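Local coordinates for protein 3-methyladenine DNA glycosylase (PDB 1PU6) that probably excises 3-methyladenine and related alkylated bases from DNA, as a helix-hairpin-helix glycosylase of base excision repair, at residues Asp3-Leu8 against Leu186-Asn191; Lys79-Val84 against Gln92-Leu97; Asp150-Leu155 against Phe209-Leu214. One frame throughout, in Å; residues are numbered along the deposited sequence.

Contact 1: Asp3-Leu8 against Leu186-Asn191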
loop_
_atom_site.group_PDB
_atom_site.type_symbol
_atom_site.label_atom_id
_atom_site.label_comp_id
_atom_site.label_asym_id
_atom_site.label_seq_id
_atom_site.Cartn_x
_atom_site.Cartn_y
_atom_site.Cartn_z
ATOM N N ASP A 3 -18.675 -14.808 1.305
ATOM C CA ASP A 3 -18.228 -13.602 1.995
ATOM C C ASP A 3 -16.710 -13.591 1.924
ATOM O O ASP A 3 -16.102 -14.524 1.371
ATOM C CB ASP A 3 -18.724 -13.524 3.442
ATOM C CG ASP A 3 -18.341 -14.730 4.282
ATOM O OD1 ASP A 3 -17.158 -15.115 4.265
ATOM O OD2 ASP A 3 -19.164 -15.341 5.016
ATOM N N SER A 4 -16.091 -12.549 2.466
ATOM C CA SER A 4 -14.657 -12.378 2.285
ATOM C C SER A 4 -13.893 -13.371 3.136
ATOM O O SER A 4 -12.734 -13.627 2.846
ATOM C CB SER A 4 -14.222 -10.953 2.598
ATOM O OG SER A 4 -14.306 -10.679 3.991
ATOM N N PHE A 5 -14.521 -13.904 4.191
ATOM C CA PHE A 5 -13.820 -14.911 4.989
ATOM C C PHE A 5 -13.671 -16.202 4.201
ATOM O O PHE A 5 -12.616 -16.848 4.239
ATOM C CB PHE A 5 -14.521 -15.163 6.348
ATOM C CG PHE A 5 -13.840 -16.206 7.179
ATOM C CD1 PHE A 5 -14.517 -17.361 7.557
ATOM C CD2 PHE A 5 -12.499 -16.064 7.532
ATOM C CE1 PHE A 5 -13.844 -18.366 8.335
ATOM C CE2 PHE A 5 -11.841 -17.043 8.279
ATOM C CZ PHE A 5 -12.507 -18.176 8.680
ATOM N N GLU A 6 -14.696 -16.555 3.427
ATOM C CA GLU A 6 -14.563 -17.698 2.485
ATOM C C GLU A 6 -13.456 -17.523 1.431
ATOM O O GLU A 6 -12.696 -18.490 1.152
ATOM C CB GLU A 6 -15.892 -18.071 1.850
ATOM C CG GLU A 6 -16.983 -18.364 2.883
ATOM C CD GLU A 6 -16.713 -19.638 3.678
ATOM O OE1 GLU A 6 -17.097 -19.673 4.870
ATOM O OE2 GLU A 6 -16.113 -20.608 3.122
ATOM N N ILE A 7 -13.337 -16.298 0.907
ATOM C CA ILE A 7 -12.322 -15.970 -0.090
ATOM C C ILE A 7 -10.939 -16.060 0.578
ATOM O O ILE A 7 -10.015 -16.624 -0.017
ATOM C CB ILE A 7 -12.573 -14.556 -0.688
ATOM C CG1 ILE A 7 -13.881 -14.566 -1.505
ATOM C CG2 ILE A 7 -11.373 -14.074 -1.549
ATOM C CD1 ILE A 7 -14.342 -13.196 -1.948
ATOM N N LEU A 8 -10.802 -15.488 1.789
ATOM C CA LEU A 8 -9.529 -15.555 2.524
ATOM C C LEU A 8 -9.085 -17.017 2.708
ATOM O O LEU A 8 -7.917 -17.370 2.404
ATOM C CB LEU A 8 -9.611 -14.854 3.877
ATOM C CG LEU A 8 -8.338 -14.972 4.749
ATOM C CD1 LEU A 8 -7.056 -14.442 4.031
ATOM C CD2 LEU A 8 -8.507 -14.207 6.091
ATOM N N LEU A 186 -8.087 -15.074 12.609
ATOM C CA LEU A 186 -6.806 -15.003 13.329
ATOM C C LEU A 186 -6.219 -16.415 13.583
ATOM O O LEU A 186 -4.973 -16.632 13.600
ATOM C CB LEU A 186 -6.982 -14.256 14.661
ATOM C CG LEU A 186 -7.295 -12.761 14.433
ATOM C CD1 LEU A 186 -7.611 -12.130 15.779
ATOM C CD2 LEU A 186 -6.182 -11.970 13.726
ATOM N N ALA A 187 -7.116 -17.402 13.706
ATOM C CA ALA A 187 -6.664 -18.785 13.919
ATOM C C ALA A 187 -6.002 -19.408 12.672
ATOM O O ALA A 187 -5.197 -20.395 12.799
ATOM C CB ALA A 187 -7.851 -19.619 14.435
ATOM N N LEU A 188 -6.267 -18.847 11.482
ATOM C CA LEU A 188 -5.548 -19.262 10.253
ATOM C C LEU A 188 -4.027 -19.088 10.389
ATOM O O LEU A 188 -3.236 -19.773 9.672
ATOM C CB LEU A 188 -6.003 -18.448 9.015
ATOM C CG LEU A 188 -7.449 -18.632 8.518
ATOM C CD1 LEU A 188 -7.680 -17.691 7.368
ATOM C CD2 LEU A 188 -7.653 -20.107 8.062
ATOM N N TYR A 189 -3.630 -18.190 11.298
ATOM C CA TYR A 189 -2.231 -17.897 11.554
ATOM C C TYR A 189 -1.828 -18.304 12.966
ATOM O O TYR A 189 -0.840 -17.782 13.506
ATOM C CB TYR A 189 -2.004 -16.381 11.337
ATOM C CG TYR A 189 -2.334 -15.946 9.919
ATOM C CD1 TYR A 189 -1.380 -16.042 8.866
ATOM C CD2 TYR A 189 -3.618 -15.466 9.609
ATOM C CE1 TYR A 189 -1.714 -15.614 7.535
ATOM C CE2 TYR A 189 -3.960 -15.082 8.316
ATOM C CZ TYR A 189 -3.010 -15.159 7.272
ATOM O OH TYR A 189 -3.402 -14.768 5.995
ATOM N N GLU A 190 -2.608 -19.214 13.556
ATOM C CA GLU A 190 -2.350 -19.721 14.910
ATOM C C GLU A 190 -2.186 -18.562 15.926
ATOM O O GLU A 190 -1.391 -18.645 16.869
ATOM C CB GLU A 190 -1.133 -20.695 14.883
ATOM C CG GLU A 190 -1.360 -21.816 13.852
ATOM C CD GLU A 190 -0.308 -22.919 13.830
ATOM O OE1 GLU A 190 0.862 -22.643 14.154
ATOM O OE2 GLU A 190 -0.657 -24.079 13.464
ATOM N N ASN A 191 -2.992 -17.513 15.747
ATOM C CA ASN A 191 -3.011 -16.342 16.637
ATOM C C ASN A 191 -1.639 -15.660 16.732
ATOM O O ASN A 191 -1.334 -15.060 17.770
ATOM C CB ASN A 191 -3.550 -16.714 18.062
ATOM C CG ASN A 191 -4.984 -17.199 18.041
ATOM O OD1 ASN A 191 -5.696 -17.025 17.052
ATOM N ND2 ASN A 191 -5.437 -17.800 19.166
#

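Contact 2: Lys79-Val84 against Gln92-Leu97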
loop_
_atom_site.group_PDB
_atom_site.type_symbol
_atom_site.label_atom_id
_atom_site.label_comp_id
_atom_site.label_asym_id
_atom_site.label_seq_id
_atom_site.Cartn_x
_atom_site.Cartn_y
_atom_site.Cartn_z
ATOM N N LYS A 79 15.307 17.199 -9.703
ATOM C CA LYS A 79 16.117 16.052 -9.311
ATOM C C LYS A 79 15.227 14.839 -8.960
ATOM O O LYS A 79 15.500 13.708 -9.350
ATOM C CB LYS A 79 16.956 16.431 -8.096
ATOM C CG LYS A 79 17.914 15.353 -7.605
ATOM C CD LYS A 79 18.734 15.927 -6.439
ATOM C CE LYS A 79 19.742 14.900 -5.923
ATOM N NZ LYS A 79 20.456 15.438 -4.727
ATOM N N LEU A 80 14.161 15.094 -8.201
ATOM C CA LEU A 80 13.245 14.041 -7.839
ATOM C C LEU A 80 12.526 13.542 -9.086
ATOM O O LEU A 80 12.387 12.309 -9.265
ATOM C CB LEU A 80 12.229 14.506 -6.754
ATOM C CG LEU A 80 11.241 13.460 -6.271
ATOM C CD1 LEU A 80 11.957 12.258 -5.634
ATOM C CD2 LEU A 80 10.262 14.076 -5.246
ATOM N N ALA A 81 12.121 14.471 -9.955
ATOM C CA ALA A 81 11.344 14.088 -11.148
ATOM C C ALA A 81 12.178 13.166 -12.048
ATOM O O ALA A 81 11.649 12.155 -12.562
ATOM C CB ALA A 81 10.871 15.353 -11.929
ATOM N N GLU A 82 13.470 13.467 -12.193
ATOM C CA GLU A 82 14.382 12.602 -12.957
ATOM C C GLU A 82 14.492 11.208 -12.358
ATOM O O GLU A 82 14.400 10.194 -13.112
ATOM C CB GLU A 82 15.766 13.258 -13.109
ATOM N N CYS A 83 14.627 11.107 -11.018
ATOM C CA CYS A 83 14.704 9.791 -10.377
ATOM C C CYS A 83 13.450 8.948 -10.537
ATOM O O CYS A 83 13.525 7.729 -10.652
ATOM C CB CYS A 83 14.970 9.928 -8.870
ATOM S SG CYS A 83 16.667 10.367 -8.534
ATOM N N VAL A 84 12.283 9.587 -10.532
ATOM C CA VAL A 84 11.038 8.809 -10.577
ATOM C C VAL A 84 10.486 8.612 -12.008
ATOM O O VAL A 84 9.377 8.146 -12.185
ATOM C CB VAL A 84 9.976 9.311 -9.519
ATOM C CG1 VAL A 84 10.612 9.309 -8.066
ATOM C CG2 VAL A 84 9.392 10.737 -9.874
ATOM N N GLN A 92 3.932 15.071 -11.949
ATOM C CA GLN A 92 2.840 15.082 -10.926
ATOM C C GLN A 92 3.318 14.340 -9.659
ATOM O O GLN A 92 3.029 14.776 -8.512
ATOM C CB GLN A 92 1.619 14.375 -11.434
ATOM C CG GLN A 92 0.894 15.259 -12.473
ATOM C CD GLN A 92 -0.165 14.479 -13.206
ATOM O OE1 GLN A 92 -1.355 14.538 -12.806
ATOM N NE2 GLN A 92 0.225 13.756 -14.289
ATOM N N LYS A 93 3.976 13.192 -9.831
ATOM C CA LYS A 93 4.371 12.373 -8.663
ATOM C C LYS A 93 5.480 13.006 -7.835
ATOM O O LYS A 93 5.452 12.933 -6.612
ATOM C CB LYS A 93 4.741 10.972 -9.112
ATOM C CG LYS A 93 3.459 10.192 -9.379
ATOM C CD LYS A 93 3.797 8.836 -9.941
ATOM C CE LYS A 93 2.549 8.000 -10.157
ATOM N NZ LYS A 93 2.878 6.693 -10.909
ATOM N N ALA A 94 6.432 13.673 -8.498
ATOM C CA ALA A 94 7.440 14.418 -7.736
ATOM C C ALA A 94 6.778 15.485 -6.873
ATOM O O ALA A 94 7.065 15.583 -5.666
ATOM C CB ALA A 94 8.520 15.048 -8.684
ATOM N N LYS A 95 5.894 16.294 -7.456
ATOM C CA LYS A 95 5.244 17.323 -6.656
ATOM C C LYS A 95 4.376 16.702 -5.492
ATOM O O LYS A 95 4.362 17.194 -4.360
ATOM C CB LYS A 95 4.352 18.211 -7.543
ATOM C CG LYS A 95 3.540 19.236 -6.676
ATOM C CD LYS A 95 3.007 20.350 -7.544
ATOM C CE LYS A 95 2.064 21.257 -6.752
ATOM N NZ LYS A 95 2.757 22.034 -5.640
ATOM N N ARG A 96 3.677 15.634 -5.810
ATOM C CA ARG A 96 2.811 14.995 -4.805
ATOM C C ARG A 96 3.654 14.501 -3.604
ATOM O O ARG A 96 3.242 14.677 -2.443
ATOM C CB ARG A 96 2.167 13.775 -5.434
ATOM C CG ARG A 96 1.094 13.187 -4.619
ATOM C CD ARG A 96 0.379 12.066 -5.442
ATOM N NE ARG A 96 -0.012 12.579 -6.788
ATOM C CZ ARG A 96 -0.192 11.813 -7.857
ATOM N NH1 ARG A 96 -0.009 10.509 -7.784
ATOM N NH2 ARG A 96 -0.600 12.356 -9.016
ATOM N N LEU A 97 4.818 13.874 -3.887
ATOM C CA LEU A 97 5.741 13.431 -2.791
ATOM C C LEU A 97 6.317 14.572 -1.957
ATOM O O LEU A 97 6.411 14.499 -0.727
ATOM C CB LEU A 97 6.913 12.600 -3.364
ATOM C CG LEU A 97 6.487 11.216 -3.797
ATOM C CD1 LEU A 97 7.684 10.551 -4.526
ATOM C CD2 LEU A 97 5.952 10.359 -2.634
#

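Contact 3: Asp150-Leu155 against Phe209-Leu214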
loop_
_atom_site.group_PDB
_atom_site.type_symbol
_atom_site.label_atom_id
_atom_site.label_comp_id
_atom_site.label_asym_id
_atom_site.label_seq_id
_atom_site.Cartn_x
_atom_site.Cartn_y
_atom_site.Cartn_z
ATOM N N ASP A 150 -8.585 -2.366 -5.022
ATOM C CA ASP A 150 -7.973 -1.849 -6.285
ATOM C C ASP A 150 -8.701 -2.522 -7.468
ATOM O O ASP A 150 -9.616 -3.318 -7.255
ATOM C CB ASP A 150 -6.462 -2.212 -6.351
ATOM C CG ASP A 150 -6.190 -3.697 -6.149
ATOM O OD1 ASP A 150 -4.995 -4.092 -6.195
ATOM O OD2 ASP A 150 -7.089 -4.552 -5.953
ATOM N N LYS A 151 -8.291 -2.196 -8.700
ATOM C CA LYS A 151 -8.883 -2.794 -9.902
ATOM C C LYS A 151 -8.764 -4.333 -9.852
ATOM O O LYS A 151 -9.712 -5.050 -10.213
ATOM C CB LYS A 151 -8.220 -2.261 -11.186
ATOM C CG LYS A 151 -9.001 -2.668 -12.457
ATOM N N TYR A 152 -7.633 -4.860 -9.367
ATOM C CA TYR A 152 -7.513 -6.320 -9.289
ATOM C C TYR A 152 -8.617 -6.915 -8.422
ATOM O O TYR A 152 -9.193 -7.930 -8.771
ATOM C CB TYR A 152 -6.176 -6.747 -8.729
ATOM C CG TYR A 152 -4.962 -6.534 -9.592
ATOM C CD1 TYR A 152 -3.827 -5.920 -9.064
ATOM C CD2 TYR A 152 -4.915 -6.982 -10.904
ATOM C CE1 TYR A 152 -2.656 -5.747 -9.822
ATOM C CE2 TYR A 152 -3.758 -6.809 -11.673
ATOM C CZ TYR A 152 -2.626 -6.193 -11.110
ATOM O OH TYR A 152 -1.476 -5.989 -11.857
ATOM N N SER A 153 -8.895 -6.292 -7.261
ATOM C CA SER A 153 -9.875 -6.841 -6.306
ATOM C C SER A 153 -11.255 -6.783 -6.933
ATOM O O SER A 153 -12.081 -7.683 -6.734
ATOM C CB SER A 153 -9.907 -6.000 -5.000
ATOM O OG SER A 153 -8.620 -6.025 -4.413
ATOM N N TYR A 154 -11.555 -5.659 -7.586
ATOM C CA TYR A 154 -12.820 -5.513 -8.290
ATOM C C TYR A 154 -13.037 -6.632 -9.305
ATOM O O TYR A 154 -14.108 -7.229 -9.328
ATOM C CB TYR A 154 -12.891 -4.129 -8.980
ATOM C CG TYR A 154 -14.084 -3.995 -9.869
ATOM C CD1 TYR A 154 -15.368 -3.807 -9.357
ATOM C CD2 TYR A 154 -13.919 -4.082 -11.247
ATOM C CE1 TYR A 154 -16.467 -3.704 -10.230
ATOM C CE2 TYR A 154 -14.956 -3.969 -12.096
ATOM C CZ TYR A 154 -16.241 -3.797 -11.602
ATOM O OH TYR A 154 -17.245 -3.717 -12.524
ATOM N N LEU A 155 -12.050 -6.864 -10.167
ATOM C CA LEU A 155 -12.167 -7.844 -11.248
ATOM C C LEU A 155 -12.219 -9.238 -10.698
ATOM O O LEU A 155 -12.965 -10.064 -11.240
ATOM C CB LEU A 155 -10.970 -7.740 -12.223
ATOM C CG LEU A 155 -10.940 -6.471 -13.101
ATOM C CD1 LEU A 155 -9.638 -6.384 -13.867
ATOM C CD2 LEU A 155 -12.144 -6.435 -14.071
ATOM N N PHE A 209 -2.476 -13.532 -7.058
ATOM C CA PHE A 209 -3.399 -14.344 -7.857
ATOM C C PHE A 209 -3.682 -13.669 -9.215
ATOM O O PHE A 209 -3.622 -14.334 -10.277
ATOM C CB PHE A 209 -4.668 -14.634 -7.031
ATOM C CG PHE A 209 -5.681 -15.426 -7.754
ATOM C CD1 PHE A 209 -6.551 -14.833 -8.697
ATOM C CD2 PHE A 209 -5.789 -16.780 -7.480
ATOM C CE1 PHE A 209 -7.482 -15.609 -9.371
ATOM C CE2 PHE A 209 -6.723 -17.566 -8.122
ATOM C CZ PHE A 209 -7.580 -16.981 -9.078
ATOM N N SER A 210 -3.926 -12.359 -9.191
ATOM C CA SER A 210 -4.301 -11.634 -10.421
ATOM C C SER A 210 -3.153 -11.462 -11.428
ATOM O O SER A 210 -3.364 -11.566 -12.667
ATOM C CB SER A 210 -4.916 -10.292 -10.032
ATOM O OG SER A 210 -6.009 -10.513 -9.166
ATOM N N LYS A 211 -1.937 -11.216 -10.938
ATOM C CA LYS A 211 -0.761 -11.041 -11.838
ATOM C C LYS A 211 -0.417 -12.307 -12.551
ATOM O O LYS A 211 -0.005 -12.280 -13.735
ATOM C CB LYS A 211 0.486 -10.605 -11.069
ATOM C CG LYS A 211 0.379 -9.209 -10.605
ATOM C CD LYS A 211 1.676 -8.724 -10.031
ATOM C CE LYS A 211 1.734 -7.215 -10.107
ATOM N NZ LYS A 211 2.936 -6.740 -9.360
ATOM N N GLN A 212 -0.536 -13.422 -11.846
ATOM C CA GLN A 212 -0.303 -14.731 -12.469
ATOM C C GLN A 212 -1.366 -15.082 -13.498
ATOM O O GLN A 212 -1.064 -15.654 -14.563
ATOM C CB GLN A 212 -0.274 -15.818 -11.405
ATOM C CG GLN A 212 1.007 -15.783 -10.614
ATOM C CD GLN A 212 1.011 -16.754 -9.450
ATOM O OE1 GLN A 212 1.422 -16.393 -8.336
ATOM N NE2 GLN A 212 0.554 -17.982 -9.694
ATOM N N LYS A 213 -2.624 -14.784 -13.175
ATOM C CA LYS A 213 -3.696 -15.023 -14.135
ATOM C C LYS A 213 -3.326 -14.347 -15.473
ATOM O O LYS A 213 -3.533 -14.926 -16.539
ATOM C CB LYS A 213 -5.036 -14.523 -13.596
ATOM C CG LYS A 213 -6.252 -15.268 -14.174
ATOM C CD LYS A 213 -6.987 -16.117 -13.134
ATOM C CE LYS A 213 -8.296 -16.753 -13.697
ATOM N NZ LYS A 213 -9.548 -16.381 -12.894
ATOM N N LEU A 214 -2.748 -13.146 -15.407
ATOM C CA LEU A 214 -2.392 -12.394 -16.636
ATOM C C LEU A 214 -1.163 -12.938 -17.400
ATOM O O LEU A 214 -1.234 -13.126 -18.629
ATOM C CB LEU A 214 -2.271 -10.885 -16.345
ATOM C CG LEU A 214 -3.557 -10.013 -16.386
ATOM C CD1 LEU A 214 -4.895 -10.781 -16.651
ATOM C CD2 LEU A 214 -3.680 -9.130 -15.142
HETATM O O HOH W 1 -8.155 -9.739 -10.667
#

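Contact 1: Asp3-Leu8 against Leu186-Asn191
Leu8 and Leu188 make the tight part of this small contact, their side chains running past each other in opposite directions. On the Leu188 side a single methyl, CD1, does the touching: it lies 3.8 Å from Leu8 CD2 and equally near Leu8 CG, so it lies against the CG-CD2 arm of the other leucine. CG anti to the backbone N (chi1 176°) turns this arm of Leu8 to Leu188. The same CD1 of Leu188 also meets the Phe5 ring obliquely, 4.3 Å from CE2. Leu8's other methyl, CD1, comes to the phenol of Tyr189, 4.2 Å from its OH, which is hydrogen-bonded to the carboxylated lysine at position 205. Leu198 and Phe202 of helix 195-203 close over Leu8.

The rest is looser. Leu188 is partly exposed, and beyond it Ala187, Glu190 and Asn191 face solvent, as does Glu6 on the first segment. No hydrogen bond crosses the contact; each segment instead secures its own backbone. Asp3 caps the first helix, its OD1 accepting from Glu6 N at 3.0 Å in a fairly straight bond (160°). In the second segment Leu186 O takes two donors from opposite faces of its plane, Tyr189 N and Asn191 N, each at 3.1 Å. The bond from Asn191 N, together with Glu190 N to Ala187 O (2.9 Å) and Glu190 at positive phi, makes a Schellman motif that ends helix 182-187. The whole is characteristic of the all-helical HhH-GPD fold, in which the N-terminal helix packs among the C-terminal ones.

Contact 2: Lys79-Val84 against Gln92-Leu97
This is a tight corner between consecutive helices of the HhH-GPD glycosylase fold, in which helix 77-83 ends, a short loop turns, and helix 90-108 runs back across it. At the small residues Ala81 and Ala94 the two backbones draw near, their CA atoms 5.2 Å apart, and the segment axes approach to 8.6 Å with 125° between their directions. The methyl of Ala94 presses on the backbone of the first helix: its CB is 3.9 Å from Ala81 N and 4.0 Å from Ala81 CB. With neither residue reaching beyond a single carbon, the helices can come this close.

Leu80 covers the flank of this alanine pair. CG anti to the backbone N (chi1 -178°) carries its branch alongside Ala94, where Leu80 CG stands 4.0 Å from Ala94 CB. Its CD2 reaches further along the second helix and touches the carbonyl oxygen, 3.6 Å from Ala94 O, a van der Waals contact. The same methyl extends to Leu97, at 4.1 Å from its CB, one helical turn beyond Ala94. Val84, the first residue to leave helical geometry, gives a looser contact through CG2, 4.4 Å from Ala94 N. All five touching residues are buried and nothing polar joins the segments. Lys93 starts out in the direction of the first helix but its extended chain leads away, and its NZ is held by three carbonyl oxygens, of Leu39, Gln41 and Ser87. Beyond the pair, Leu80 also meets Leu55 of helix 45-57, while Leu97 packs on Leu35, Val38 and Leu39 of helix 31-39, so helices 45-57 and 31-39 both border the corner.

Contact 3: Asp150-Leu155 against Phe209-Leu214
Tyr152 lays its ring against helix 207-215, where three residues, Ser210, Lys211 and Leu214, meet it. Ser210 is the nearest: its CB lies 3.4 Å from Tyr152 CD2 and approaches the ring obliquely. Further out, Leu214 comes to the ring edge, near its plane, with CD2 4.2 Å from Tyr152 CE2. The extended chain of Lys211 crosses the phenol end, its CE 3.9 Å from Tyr152 OH, on its way to a salt bridge with Glu46. Tyr152 CG is anti to its carbonyl carbon (chi1 -70°), which swings the ring over the second helix, while its own carbonyl stays behind to be joined by water. That water donates both to Tyr152 O, at 2.8 Å, and to Ser210 OG, at 2.7 Å; the serine hydroxyl is in turn bonded to Ile206 O, one turn back.

The first segment begins at the N terminus of helix 151-159, where in HhH-GPD glycosylases a conserved aspartate follows the helix-hairpin-helix; Asp150 probably corresponds to it. Here its OD2 is gripped twice by Ser153, once through the backbone N at 2.8 Å, which comes from above the carboxylate plane, and once through OG at 2.6 Å, nearly along the C-O axis. The two donors reach it from opposite faces, which probably helps hold the carboxylate's rotation while it caps the helix. The two segment axes run at 78° to each other and come no closer than 10.5 Å, a gap spanned by the tyrosine and the water. Just past the first segment, Phe156 meets Phe209 edge-to-face.

Contact 2 is fully buried, while contacts 1 and 3 are only partly so. It lies on the opposite side of the chain's centre from contact 1, the two centres about 39 Å apart; its side-chain contacts are all aliphatic and close, set by alanines. Contacts 1 and 3, about 20 Å apart between centres, share surroundings: helix 151-159 belongs to contact 3 and also meets Ile7 of the first helix, and Phe174 of helix 167-179 touches residues of both. Contact 1 is leucine and aromatic packing; contact 3 adds a water that bridges its segments, but its aspartate-serine bonds, like the cap of contact 1, stay within one segment. Both use an aspartate N-cap, which contact 2 does not.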